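Local atomic coordinates of glutaminase 1 (Escherichia coli, PDB entry 1U60), a protein that catalyses the hydrolysis of L-glutamine to L-glutamate and ammonium, as a member of the beta-lactamase clan of serine enzymes. Residues A[44-49]-A[217-222]; A[64-69]-A[257-262]; A[144-149]-A[206-211]; A[241-246]-A[286-291]. One frame throughout, in Å; residues are numbered along the deposited sequence. Where two conformers were deposited one is given.

Contact 1: A[44-49]-A[217-222]; sequences AIVTCD and VNPLTH
Pro219 carries this contact, its ring set against the end of the strand that holds Val46 and Thr47. Starting at CB, the ring meets the backbone of the chain as it leaves the strand: Pro219 CB lies 3.4 Å from Cys48 O. One atom on, Pro219 CG sits at 3.4 Å from Thr47 O, and its other neighbour is the methyl Val46 CG1, 4.2 Å away. No hydrogen bond crosses between the segments. Val46 aims that methyl with CG1 anti to its own backbone N (chi1 176°), and the same CG1 reaches Leu220 CD2 at 4.2 Å. Pro219 is the middle residue of an Asx turn, a place that asks nothing of its missing N-H: Asn218 OD1 takes Leu220 N in its carbonyl plane at 2.8 Å, and Thr221 N from above that plane at 3.2 Å, so the two N-H groups fix the bend that presents the ring. The turn joins strands 217-218 and 223-224, a two-stranded hairpin beside strand 42-47 of the five-stranded antiparallel sheet. Helix 202-213 lies against both partners, with Ala210 on Val46 and Thr207 on Leu220, while Asn218 ND2 is held by Gln145 O.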
loop_
_atom_site.group_PDB
_atom_site.type_symbol
_atom_site.label_atom_id
_atom_site.label_comp_id
_atom_site.label_asym_id
_atom_site.label_seq_id
_atom_site.Cartn_x
_atom_site.Cartn_y
_atom_site.Cartn_z
ATOM N N ALA A 44 -4.504 -18.633 -14.053
ATOM C CA ALA A 44 -3.637 -19.720 -13.580
ATOM C C ALA A 44 -3.138 -19.490 -12.163
ATOM O O ALA A 44 -2.937 -18.377 -11.746
ATOM C CB ALA A 44 -2.400 -19.912 -14.501
ATOM N N ILE A 45 -2.836 -20.610 -11.487
ATOM C CA ILE A 45 -2.103 -20.659 -10.247
ATOM C C ILE A 45 -0.822 -21.478 -10.472
ATOM O O ILE A 45 -0.824 -22.525 -11.112
ATOM C CB ILE A 45 -2.921 -21.402 -9.185
ATOM C CG1 ILE A 45 -4.161 -20.624 -8.766
ATOM C CG2 ILE A 45 -2.065 -21.776 -7.990
ATOM C CD1 ILE A 45 -5.188 -21.429 -7.964
ATOM N N VAL A 46 0.285 -20.959 -9.937
ATOM C CA VAL A 46 1.485 -21.727 -9.766
ATOM C C VAL A 46 1.840 -21.683 -8.281
ATOM O O VAL A 46 2.049 -20.617 -7.719
ATOM C CB VAL A 46 2.632 -21.214 -10.620
ATOM C CG1 VAL A 46 3.916 -22.061 -10.283
ATOM C CG2 VAL A 46 2.266 -21.339 -12.114
ATOM N N THR A 47 1.889 -22.847 -7.632
ATOM C CA THR A 47 2.113 -22.885 -6.180
ATOM C C THR A 47 3.594 -22.882 -5.870
ATOM O O THR A 47 4.402 -23.176 -6.731
ATOM C CB THR A 47 1.481 -24.143 -5.514
ATOM O OG1 THR A 47 2.210 -25.341 -5.855
ATOM C CG2 THR A 47 0.051 -24.368 -6.044
ATOM N N CYS A 48 3.915 -22.575 -4.617
ATOM C CA CYS A 48 5.291 -22.606 -4.135
ATOM C C CYS A 48 5.898 -23.980 -4.170
ATOM O O CYS A 48 7.129 -24.125 -4.114
ATOM C CB CYS A 48 5.354 -22.029 -2.724
ATOM S SG CYS A 48 5.147 -20.263 -2.869
ATOM N N ASP A 49 5.067 -24.999 -4.296
ATOM C CA ASP A 49 5.564 -26.365 -4.495
ATOM C C ASP A 49 5.665 -26.817 -5.938
ATOM O O ASP A 49 5.983 -27.970 -6.183
ATOM C CB ASP A 49 4.738 -27.373 -3.672
ATOM C CG ASP A 49 4.961 -27.202 -2.187
ATOM O OD1 ASP A 49 6.149 -27.061 -1.798
ATOM O OD2 ASP A 49 4.031 -27.145 -1.341
ATOM N N VAL A 217 12.666 -18.317 -4.966
ATOM C CA VAL A 217 12.958 -19.618 -5.593
ATOM C C VAL A 217 11.896 -19.927 -6.631
ATOM O O VAL A 217 10.716 -19.992 -6.299
ATOM C CB VAL A 217 12.975 -20.773 -4.550
ATOM C CG1 VAL A 217 13.228 -22.132 -5.187
ATOM C CG2 VAL A 217 14.062 -20.542 -3.482
ATOM N N ASN A 218 12.315 -20.103 -7.867
ATOM C CA ASN A 218 11.406 -20.527 -8.949
ATOM C C ASN A 218 11.039 -22.004 -8.725
ATOM O O ASN A 218 11.923 -22.879 -8.756
ATOM C CB ASN A 218 12.046 -20.311 -10.333
ATOM C CG ASN A 218 11.099 -20.725 -11.461
ATOM O OD1 ASN A 218 10.370 -21.724 -11.345
ATOM N ND2 ASN A 218 11.107 -19.971 -12.565
ATOM N N PRO A 219 9.778 -22.282 -8.386
ATOM C CA PRO A 219 9.406 -23.651 -7.986
ATOM C C PRO A 219 9.333 -24.626 -9.168
ATOM O O PRO A 219 9.181 -25.832 -8.941
ATOM C CB PRO A 219 8.057 -23.456 -7.273
ATOM C CG PRO A 219 7.416 -22.265 -7.998
ATOM C CD PRO A 219 8.599 -21.374 -8.368
ATOM N N LEU A 220 9.428 -24.147 -10.417
ATOM C CA LEU A 220 9.384 -25.035 -11.574
ATOM C C LEU A 220 10.781 -25.446 -12.011
ATOM O O LEU A 220 10.969 -26.555 -12.487
ATOM C CB LEU A 220 8.635 -24.419 -12.759
ATOM C CG LEU A 220 7.178 -24.055 -12.444
ATOM C CD1 LEU A 220 6.485 -23.537 -13.705
ATOM C CD2 LEU A 220 6.346 -25.158 -11.771
ATOM N N THR A 221 11.753 -24.546 -11.841
ATOM C CA THR A 221 13.133 -24.825 -12.205
ATOM C C THR A 221 13.935 -25.175 -10.949
ATOM O O THR A 221 15.105 -25.474 -11.086
ATOM C CB THR A 221 13.794 -23.611 -12.894
ATOM O OG1 THR A 221 13.699 -22.451 -12.041
ATOM C CG2 THR A 221 13.040 -23.215 -14.148
ATOM N N HIS A 222 13.334 -25.054 -9.753
ATOM C CA HIS A 222 13.986 -25.410 -8.469
ATOM C C HIS A 222 15.305 -24.670 -8.360
ATOM O O HIS A 222 16.381 -25.287 -8.154
ATOM C CB HIS A 222 14.240 -26.939 -8.349
ATOM C CG HIS A 222 13.051 -27.773 -8.712
ATOM N ND1 HIS A 222 12.835 -28.252 -9.985
ATOM C CD2 HIS A 222 12.001 -28.205 -7.970
ATOM C CE1 HIS A 222 11.688 -28.913 -10.020
ATOM N NE2 HIS A 222 11.173 -28.912 -8.808
#

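Contact 2: A[64-69]-A[257-262]; sequences LESISK and PGKSGV
Polar interactions gather round Ser66 and Lys259. Lys259 leaves the strand with CG anti to its backbone N and bends at chi2 and chi4, which folds the side-chain nitrogen back to its own neighbour: Lys259 NZ donates to Ser260 O at 2.7 Å, in the carbonyl plane. Ser66 OG, set between its backbone N and carbonyl carbon (chi1 67°), stands 3.1 Å from the same Ser260 O, a weak hydrogen bond whose proton has another acceptor within reach, and 3.4 Å from Lys259 NZ. The hydroxyl of Tyr244 binds Ser66 OG and lies between two lysine nitrogens that it also binds, Lys69 NZ and Lys259 NZ, 4.8 Å apart; if both lysines are charged, they would probably lower the phenol's pKa. A water accepts from both Ser66 N and Val262 N, at 2.8 Å from the latter, bridging the segments where these two N-H groups resemble an oxyanion hole.

Van der Waals contacts flank this cluster. Ile67 lays CG1 against the peptide, 3.5 Å from Ser260 C, and Val262 CG2 rests on Glu65 CG at 3.7 Å. Gly261 belongs where it is: a side chain there would run into Leu64 O and Ile67.

Ser66 and Lys69, three residues apart, match the Ser-x-x-Lys motif of serine beta-lactamases, and Lys259-Ser260-Gly261 is consistent with their Lys-Ser/Thr-Gly motif; Ser66 and Val262 are predicted to bind substrate. Helix 68-80 runs on from this segment, beside strand 258-260, an edge strand of the five-stranded sheet, with Leu64 reaching across to strand 198-200.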
loop_
_atom_site.group_PDB
_atom_site.type_symbol
_atom_site.label_atom_id
_atom_site.label_comp_id
_atom_site.label_asym_id
_atom_site.label_seq_id
_atom_site.Cartn_x
_atom_site.Cartn_y
_atom_site.Cartn_z
ATOM N N LEU A 64 4.476 -8.536 -22.204
ATOM C CA LEU A 64 4.732 -8.331 -20.788
ATOM C C LEU A 64 4.436 -6.889 -20.377
ATOM O O LEU A 64 3.845 -6.653 -19.365
ATOM C CB LEU A 64 6.183 -8.681 -20.518
ATOM C CG LEU A 64 6.673 -8.660 -19.058
ATOM C CD1 LEU A 64 5.954 -9.674 -18.197
ATOM C CD2 LEU A 64 8.141 -8.959 -19.031
ATOM N N GLU A 65 4.904 -5.957 -21.196
ATOM C CA GLU A 65 4.801 -4.538 -21.016
ATOM C C GLU A 65 5.209 -4.131 -19.598
ATOM O O GLU A 65 6.232 -4.598 -19.124
ATOM C CB GLU A 65 3.395 -4.094 -21.442
ATOM C CG GLU A 65 3.162 -4.316 -22.950
ATOM C CD GLU A 65 3.892 -3.292 -23.810
ATOM O OE1 GLU A 65 4.514 -2.336 -23.254
ATOM O OE2 GLU A 65 3.812 -3.416 -25.039
ATOM N N SER A 66 4.390 -3.352 -18.871
ATOM C CA SER A 66 4.914 -2.768 -17.635
ATOM C C SER A 66 5.036 -3.817 -16.524
ATOM O O SER A 66 5.608 -3.557 -15.461
ATOM C CB SER A 66 4.122 -1.540 -17.181
ATOM O OG SER A 66 2.889 -1.984 -16.831
ATOM N N ILE A 67 4.572 -5.036 -16.723
ATOM C CA ILE A 67 4.889 -6.050 -15.731
ATOM C C ILE A 67 6.404 -6.262 -15.626
ATOM O O ILE A 67 6.920 -6.672 -14.551
ATOM C CB ILE A 67 4.090 -7.397 -15.989
ATOM C CG1 ILE A 67 2.559 -7.155 -15.895
ATOM C CG2 ILE A 67 4.508 -8.433 -14.992
ATOM C CD1 ILE A 67 1.742 -8.275 -16.410
ATOM N N SER A 68 7.123 -5.987 -16.723
ATOM C CA SER A 68 8.585 -5.998 -16.729
ATOM C C SER A 68 9.217 -5.157 -15.596
ATOM O O SER A 68 10.322 -5.478 -15.154
ATOM C CB SER A 68 9.082 -5.470 -18.069
ATOM O OG SER A 68 8.839 -4.089 -18.194
ATOM N N LYS A 69 8.494 -4.145 -15.088
ATOM C CA LYS A 69 8.980 -3.271 -14.005
ATOM C C LYS A 69 9.327 -4.090 -12.758
ATOM O O LYS A 69 10.280 -3.772 -12.031
ATOM C CB LYS A 69 7.995 -2.158 -13.682
ATOM C CG LYS A 69 7.645 -1.290 -14.887
ATOM C CD LYS A 69 6.532 -0.287 -14.487
ATOM C CE LYS A 69 6.261 0.735 -15.578
ATOM N NZ LYS A 69 4.997 1.494 -15.208
ATOM N N PRO A 257 -0.506 -8.147 -3.051
ATOM C CA PRO A 257 0.381 -7.359 -3.942
ATOM C C PRO A 257 0.238 -7.792 -5.368
ATOM O O PRO A 257 0.295 -8.975 -5.644
ATOM C CB PRO A 257 1.790 -7.647 -3.432
ATOM C CG PRO A 257 1.638 -8.734 -2.410
ATOM C CD PRO A 257 0.244 -8.915 -2.042
ATOM N N GLY A 258 0.072 -6.826 -6.256
ATOM C CA GLY A 258 -0.241 -7.143 -7.648
ATOM C C GLY A 258 0.481 -6.230 -8.624
ATOM O O GLY A 258 1.132 -5.248 -8.261
ATOM N N LYS A 259 0.335 -6.583 -9.896
ATOM C CA LYS A 259 0.879 -5.786 -10.992
ATOM C C LYS A 259 0.086 -6.023 -12.248
ATOM O O LYS A 259 -0.234 -7.167 -12.577
ATOM C CB LYS A 259 2.333 -6.139 -11.245
ATOM C CG LYS A 259 3.054 -5.288 -12.278
ATOM C CD LYS A 259 3.478 -3.930 -11.755
ATOM C CE LYS A 259 3.753 -2.887 -12.831
ATOM N NZ LYS A 259 2.545 -2.259 -13.452
ATOM N N SER A 260 -0.168 -4.963 -12.986
ATOM C CA SER A 260 -0.820 -5.053 -14.267
ATOM C C SER A 260 0.147 -4.614 -15.384
ATOM O O SER A 260 1.196 -3.923 -15.122
ATOM C CB SER A 260 -2.000 -4.123 -14.316
ATOM O OG SER A 260 -1.536 -2.773 -14.283
ATOM N N GLY A 261 -0.212 -4.989 -16.613
ATOM C CA GLY A 261 0.456 -4.505 -17.843
ATOM C C GLY A 261 -0.550 -4.308 -18.968
ATOM O O GLY A 261 -1.600 -4.916 -18.945
ATOM N N VAL A 262 -0.204 -3.515 -19.975
ATOM C CA VAL A 262 -1.165 -3.212 -21.079
ATOM C C VAL A 262 -1.362 -4.351 -22.105
ATOM O O VAL A 262 -2.258 -4.277 -22.944
ATOM C CB VAL A 262 -0.844 -1.849 -21.812
ATOM C CG1 VAL A 262 -0.936 -0.710 -20.816
ATOM C CG2 VAL A 262 0.482 -1.874 -22.518
HETATM O O HOH W 1 1.963 -1.730 -19.536
#

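Contact 3: A[144-149]-A[206-211]; sequences QQLAGE and ATLGAT
Leu146 and Leu208 cross obliquely where the end of helix 132-147 meets helix 202-213. Leu208 holds CG anti to its backbone N (chi1 165°), which brings CD1 over the root of the other leucine: Leu208 CD1 is 3.8 Å from Leu146 CB and nearly as close to Leu146 CD1. Thr211 meets the same leucine at about a right angle, its methyl tip touching the other branch, with Thr211 CG2 at 3.7 Å from Leu146 CD2. Leu146 therefore places one branch on each of two residues three apart along helix 202-213. Alongside, the methyl of Ala147 lies beside Leu208 CB, with Ala147 CB 4.2 Å from it; alanine's small side chain lets the backbones come close, with Ala147 CA only 4.4 Å from Leu208 CA.

At that spacing the helix end itself takes part. Leu146 O receives a CA-H contact from Leu208 CA, and Thr211 OG1 lies 3.1 Å from it and equally 3.1 Å from Thr207 O, its single proton having both carbonyls within reach. Gly148 then takes the chain out of the helix with positive phi. A water donates to Ala147 O at 2.7 Å and also to Thr207 OG1, whose own bond goes to Ile203 O.

Thr211 thus turns its methyl to the leucine and its hydroxyl to carbonyls, whereas the Thr207 methyl sits against Leu146 O and Ala147 O. Leu146 O and Thr207 O compete for one hydroxyl proton, while Ala147 O is served by water.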
loop_
_atom_site.group_PDB
_atom_site.type_symbol
_atom_site.label_atom_id
_atom_site.label_comp_id
_atom_site.label_asym_id
_atom_site.label_seq_id
_atom_site.Cartn_x
_atom_site.Cartn_y
_atom_site.Cartn_z
ATOM N N GLN A 144 13.594 -14.452 -17.747
ATOM C CA GLN A 144 13.566 -15.878 -17.993
ATOM C C GLN A 144 13.725 -16.705 -16.714
ATOM O O GLN A 144 13.031 -17.724 -16.522
ATOM C CB GLN A 144 14.632 -16.261 -19.036
ATOM C CG GLN A 144 14.398 -15.631 -20.427
ATOM C CD GLN A 144 15.588 -15.769 -21.374
ATOM O OE1 GLN A 144 16.744 -15.971 -20.937
ATOM N NE2 GLN A 144 15.326 -15.577 -22.685
ATOM N N GLN A 145 14.582 -16.251 -15.799
ATOM C CA GLN A 145 14.758 -16.933 -14.535
ATOM C C GLN A 145 13.511 -16.897 -13.668
ATOM O O GLN A 145 13.200 -17.870 -13.016
ATOM C CB GLN A 145 15.898 -16.311 -13.754
ATOM C CG GLN A 145 17.256 -16.578 -14.298
ATOM C CD GLN A 145 18.340 -15.881 -13.439
ATOM O OE1 GLN A 145 18.388 -14.630 -13.357
ATOM N NE2 GLN A 145 19.215 -16.676 -12.838
ATOM N N LEU A 146 12.833 -15.764 -13.670
ATOM C CA LEU A 146 11.637 -15.578 -12.809
ATOM C C LEU A 146 10.372 -16.214 -13.376
ATOM O O LEU A 146 9.602 -16.740 -12.619
ATOM C CB LEU A 146 11.389 -14.100 -12.619
ATOM C CG LEU A 146 12.432 -13.377 -11.794
ATOM C CD1 LEU A 146 12.221 -11.900 -12.000
ATOM C CD2 LEU A 146 12.311 -13.712 -10.356
ATOM N N ALA A 147 10.181 -16.167 -14.703
ATOM C CA ALA A 147 8.920 -16.545 -15.348
ATOM C C ALA A 147 8.995 -17.733 -16.308
ATOM O O ALA A 147 7.985 -18.386 -16.584
ATOM C CB ALA A 147 8.334 -15.342 -16.088
ATOM N N GLY A 148 10.186 -17.991 -16.853
ATOM C CA GLY A 148 10.360 -19.130 -17.732
ATOM C C GLY A 148 11.292 -18.864 -18.882
ATOM O O GLY A 148 11.371 -17.756 -19.401
ATOM N N GLU A 149 11.990 -19.921 -19.307
ATOM C CA GLU A 149 13.048 -19.769 -20.286
ATOM C C GLU A 149 12.524 -19.368 -21.660
ATOM O O GLU A 149 13.312 -18.878 -22.477
ATOM C CB GLU A 149 13.904 -21.054 -20.427
ATOM C CG GLU A 149 13.119 -22.299 -20.806
ATOM C CD GLU A 149 13.989 -23.543 -21.007
ATOM O OE1 GLU A 149 15.236 -23.427 -20.955
ATOM O OE2 GLU A 149 13.403 -24.641 -21.208
ATOM N N ALA A 206 2.118 -16.347 -13.844
ATOM C CA ALA A 206 1.891 -16.946 -12.542
ATOM C C ALA A 206 3.147 -17.499 -11.928
ATOM O O ALA A 206 3.294 -17.495 -10.719
ATOM C CB ALA A 206 0.788 -18.011 -12.588
ATOM N N THR A 207 4.089 -17.955 -12.770
ATOM C CA THR A 207 5.373 -18.423 -12.289
ATOM C C THR A 207 6.221 -17.303 -11.691
ATOM O O THR A 207 6.851 -17.497 -10.666
ATOM C CB THR A 207 6.120 -19.103 -13.438
ATOM O OG1 THR A 207 5.366 -20.228 -13.924
ATOM C CG2 THR A 207 7.427 -19.654 -12.933
ATOM N N LEU A 208 6.242 -16.131 -12.344
ATOM C CA LEU A 208 6.872 -14.939 -11.768
ATOM C C LEU A 208 6.299 -14.725 -10.374
ATOM O O LEU A 208 7.064 -14.539 -9.412
ATOM C CB LEU A 208 6.621 -13.730 -12.641
ATOM C CG LEU A 208 6.903 -12.317 -12.043
ATOM C CD1 LEU A 208 8.338 -12.157 -11.547
ATOM C CD2 LEU A 208 6.577 -11.215 -13.012
ATOM N N GLY A 209 4.982 -14.786 -10.250
ATOM C CA GLY A 209 4.339 -14.670 -8.943
ATOM C C GLY A 209 4.770 -15.718 -7.926
ATOM O O GLY A 209 4.980 -15.395 -6.759
ATOM N N ALA A 210 4.889 -16.971 -8.379
ATOM C CA ALA A 210 5.231 -18.072 -7.535
ATOM C C ALA A 210 6.701 -17.987 -7.084
ATOM O O ALA A 210 7.026 -18.344 -5.967
ATOM C CB ALA A 210 4.975 -19.363 -8.214
ATOM N N THR A 211 7.554 -17.447 -7.925
ATOM C CA THR A 211 8.944 -17.249 -7.552
ATOM C C THR A 211 9.006 -16.248 -6.398
ATOM O O THR A 211 9.733 -16.455 -5.415
ATOM C CB THR A 211 9.765 -16.799 -8.747
ATOM O OG1 THR A 211 9.762 -17.835 -9.766
ATOM C CG2 THR A 211 11.203 -16.549 -8.302
HETATM O O HOH W 2 7.106 -20.901 -16.189
#

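Contact 4: A[241-246]-A[286-291]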
loop_
_atom_site.group_PDB
_atom_site.type_symbol
_atom_site.label_atom_id
_atom_site.label_comp_id
_atom_site.label_asym_id
_atom_site.label_seq_id
_atom_site.Cartn_x
_atom_site.Cartn_y
_atom_site.Cartn_z
ATOM N N GLU A 241 1.748 0.598 -5.768
ATOM C CA GLU A 241 1.657 1.212 -7.103
ATOM C C GLU A 241 1.428 0.254 -8.283
ATOM O O GLU A 241 1.303 0.710 -9.408
ATOM C CB GLU A 241 2.978 1.972 -7.329
ATOM C CG GLU A 241 3.092 2.872 -8.521
ATOM C CD GLU A 241 2.098 4.031 -8.492
ATOM O OE1 GLU A 241 2.163 4.854 -7.543
ATOM O OE2 GLU A 241 1.302 4.164 -9.444
ATOM N N GLY A 242 1.362 -1.054 -8.039
ATOM C CA GLY A 242 1.371 -2.046 -9.110
ATOM C C GLY A 242 0.195 -1.996 -10.078
ATOM O O GLY A 242 0.298 -2.469 -11.197
ATOM N N LEU A 243 -0.944 -1.477 -9.608
ATOM C CA LEU A 243 -2.118 -1.235 -10.478
ATOM C C LEU A 243 -2.372 0.259 -10.701
ATOM O O LEU A 243 -3.530 0.685 -10.922
ATOM C CB LEU A 243 -3.357 -1.951 -9.939
ATOM C CG LEU A 243 -3.396 -3.414 -10.402
ATOM C CD1 LEU A 243 -2.524 -4.319 -9.519
ATOM C CD2 LEU A 243 -4.783 -3.926 -10.419
ATOM N N TYR A 244 -1.313 1.051 -10.574
ATOM C CA TYR A 244 -1.341 2.494 -10.863
ATOM C C TYR A 244 -2.297 3.181 -9.874
ATOM O O TYR A 244 -2.225 2.920 -8.665
ATOM C CB TYR A 244 -1.582 2.768 -12.355
ATOM C CG TYR A 244 -0.460 2.097 -13.160
ATOM C CD1 TYR A 244 0.794 2.651 -13.183
ATOM C CD2 TYR A 244 -0.626 0.828 -13.699
ATOM C CE1 TYR A 244 1.871 2.014 -13.846
ATOM C CE2 TYR A 244 0.431 0.176 -14.338
ATOM C CZ TYR A 244 1.685 0.781 -14.377
ATOM O OH TYR A 244 2.709 0.106 -15.023
ATOM N N GLY A 245 -3.160 4.052 -10.375
ATOM C CA GLY A 245 -4.072 4.802 -9.521
ATOM C C GLY A 245 -5.138 3.955 -8.862
ATOM O O GLY A 245 -5.919 4.463 -8.071
ATOM N N ARG A 246 -5.229 2.689 -9.234
ATOM C CA ARG A 246 -6.203 1.768 -8.617
ATOM C C ARG A 246 -5.562 0.751 -7.708
ATOM O O ARG A 246 -6.153 -0.263 -7.371
ATOM C CB ARG A 246 -6.992 1.017 -9.694
ATOM C CG ARG A 246 -7.733 1.940 -10.624
ATOM C CD ARG A 246 -9.179 2.011 -10.341
ATOM N NE ARG A 246 -9.556 3.229 -9.675
ATOM C CZ ARG A 246 -10.777 3.443 -9.178
ATOM N NH1 ARG A 246 -11.724 2.508 -9.306
ATOM N NH2 ARG A 246 -11.044 4.556 -8.530
ATOM N N ASP A 286 -7.927 2.686 -16.332
ATOM C CA ASP A 286 -6.657 2.731 -15.639
ATOM C C ASP A 286 -5.593 1.840 -16.244
ATOM O O ASP A 286 -4.516 1.717 -15.700
ATOM C CB ASP A 286 -6.846 2.423 -14.163
ATOM C CG ASP A 286 -7.510 3.568 -13.477
ATOM O OD1 ASP A 286 -6.780 4.568 -13.181
ATOM O OD2 ASP A 286 -8.753 3.606 -13.343
ATOM N N GLY A 287 -5.911 1.204 -17.355
ATOM C CA GLY A 287 -4.943 0.372 -18.048
ATOM C C GLY A 287 -4.855 -1.066 -17.557
ATOM O O GLY A 287 -3.922 -1.812 -17.904
ATOM N N ASN A 288 -5.823 -1.439 -16.738
ATOM C CA ASN A 288 -5.854 -2.734 -16.086
ATOM C C ASN A 288 -6.904 -3.643 -16.714
ATOM O O ASN A 288 -8.074 -3.257 -16.862
ATOM C CB ASN A 288 -6.150 -2.546 -14.600
ATOM C CG ASN A 288 -5.130 -1.624 -13.913
ATOM O OD1 ASN A 288 -3.936 -1.640 -14.246
ATOM N ND2 ASN A 288 -5.616 -0.778 -12.980
ATOM N N SER A 289 -6.505 -4.871 -17.027
ATOM C CA SER A 289 -7.411 -5.823 -17.699
ATOM C C SER A 289 -8.723 -5.956 -16.925
ATOM O O SER A 289 -8.712 -6.272 -15.723
ATOM C CB SER A 289 -6.771 -7.225 -17.773
ATOM O OG SER A 289 -7.641 -8.167 -18.379
ATOM N N VAL A 290 -9.843 -5.746 -17.607
ATOM C CA VAL A 290 -11.147 -5.901 -16.956
ATOM C C VAL A 290 -11.368 -7.307 -16.423
ATOM O O VAL A 290 -11.650 -7.494 -15.221
ATOM C CB VAL A 290 -12.350 -5.451 -17.899
ATOM C CG1 VAL A 290 -13.725 -5.721 -17.240
ATOM C CG2 VAL A 290 -12.166 -4.026 -18.281
ATOM N N ARG A 291 -11.246 -8.305 -17.288
ATOM C CA ARG A 291 -11.466 -9.679 -16.903
ATOM C C ARG A 291 -10.302 -10.213 -16.044
ATOM O O ARG A 291 -10.518 -11.014 -15.151
ATOM C CB ARG A 291 -11.624 -10.590 -18.124
ATOM C CG ARG A 291 -12.832 -10.331 -19.016
ATOM C CD ARG A 291 -12.693 -11.098 -20.346
ATOM N NE ARG A 291 -13.644 -10.585 -21.329
ATOM C CZ ARG A 291 -13.373 -10.441 -22.595
ATOM N NH1 ARG A 291 -12.179 -10.781 -23.078
ATOM N NH2 ARG A 291 -14.315 -9.971 -23.397
HETATM O O HOH W 3 -3.846 5.291 -12.883
#
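One hydrogen bond spans the two segments. Asn288, with CG anti to its carbonyl carbon (chi1 -57°), directs ND2 to Leu243 O at 3.3 Å; the N-H points well at the oxygen (158°), which lies near the amide plane, though the donor stands above the carbonyl plane. Leu243 O also accepts Arg246 N, so two donors grip it. Asparagine suits the place because its other end works too: OD1 takes Ser260 OG.

Charge comes second. Arg246 crosses Asp286 at about a right angle with its aliphatic part, Arg246 CG lying 3.3 Å from Asp286 OD2, whereas Arg246 NE is 3.8 Å from that oxygen, a long salt bridge by charge alone; its stronger partner is Asp249. A water accepts from Gly245 N and donates to Asp286 OD1, 3.0 Å away.

Packing is light. Leu243 CD2 leans on the amide of Asn288, and Asn288 OD1 lies at the edge of the Tyr244 ring, near its plane, 4.2 Å from Tyr244 CD2, with ring and amide 19° apart, nearly coplanar. Gly287, with positive phi, bends the chain between Asp286 and Asn288.

The type I turn from Glu241 to Tyr244 places at its end a tyrosine predicted to bind substrate, its ring consistent with a place in the substrate site of the beta-lactamase-like fold.

Contacts 2 and 4 form one region and contacts 1 and 3 another. Contacts 2 and 4 have centres 9 Å apart and meet through Tyr244 and Asn288, so the turn of 241-246 supplies part of the predicted substrate site at Ser66. Contacts 1 and 3 are 8 Å apart and joined by helix 202-213, followed directly by strand 217-218. Contacts 1 and 2 both reach the five-stranded sheet, with centres about 19 Å apart. Along the chain contact 3 is nested inside the loops closed by contacts 1 and 2, while contact 4 opens after contacts 1 and 3 close and crosses contact 2. Ile67 packing on Leu208 ties the helical contact 3 to the site.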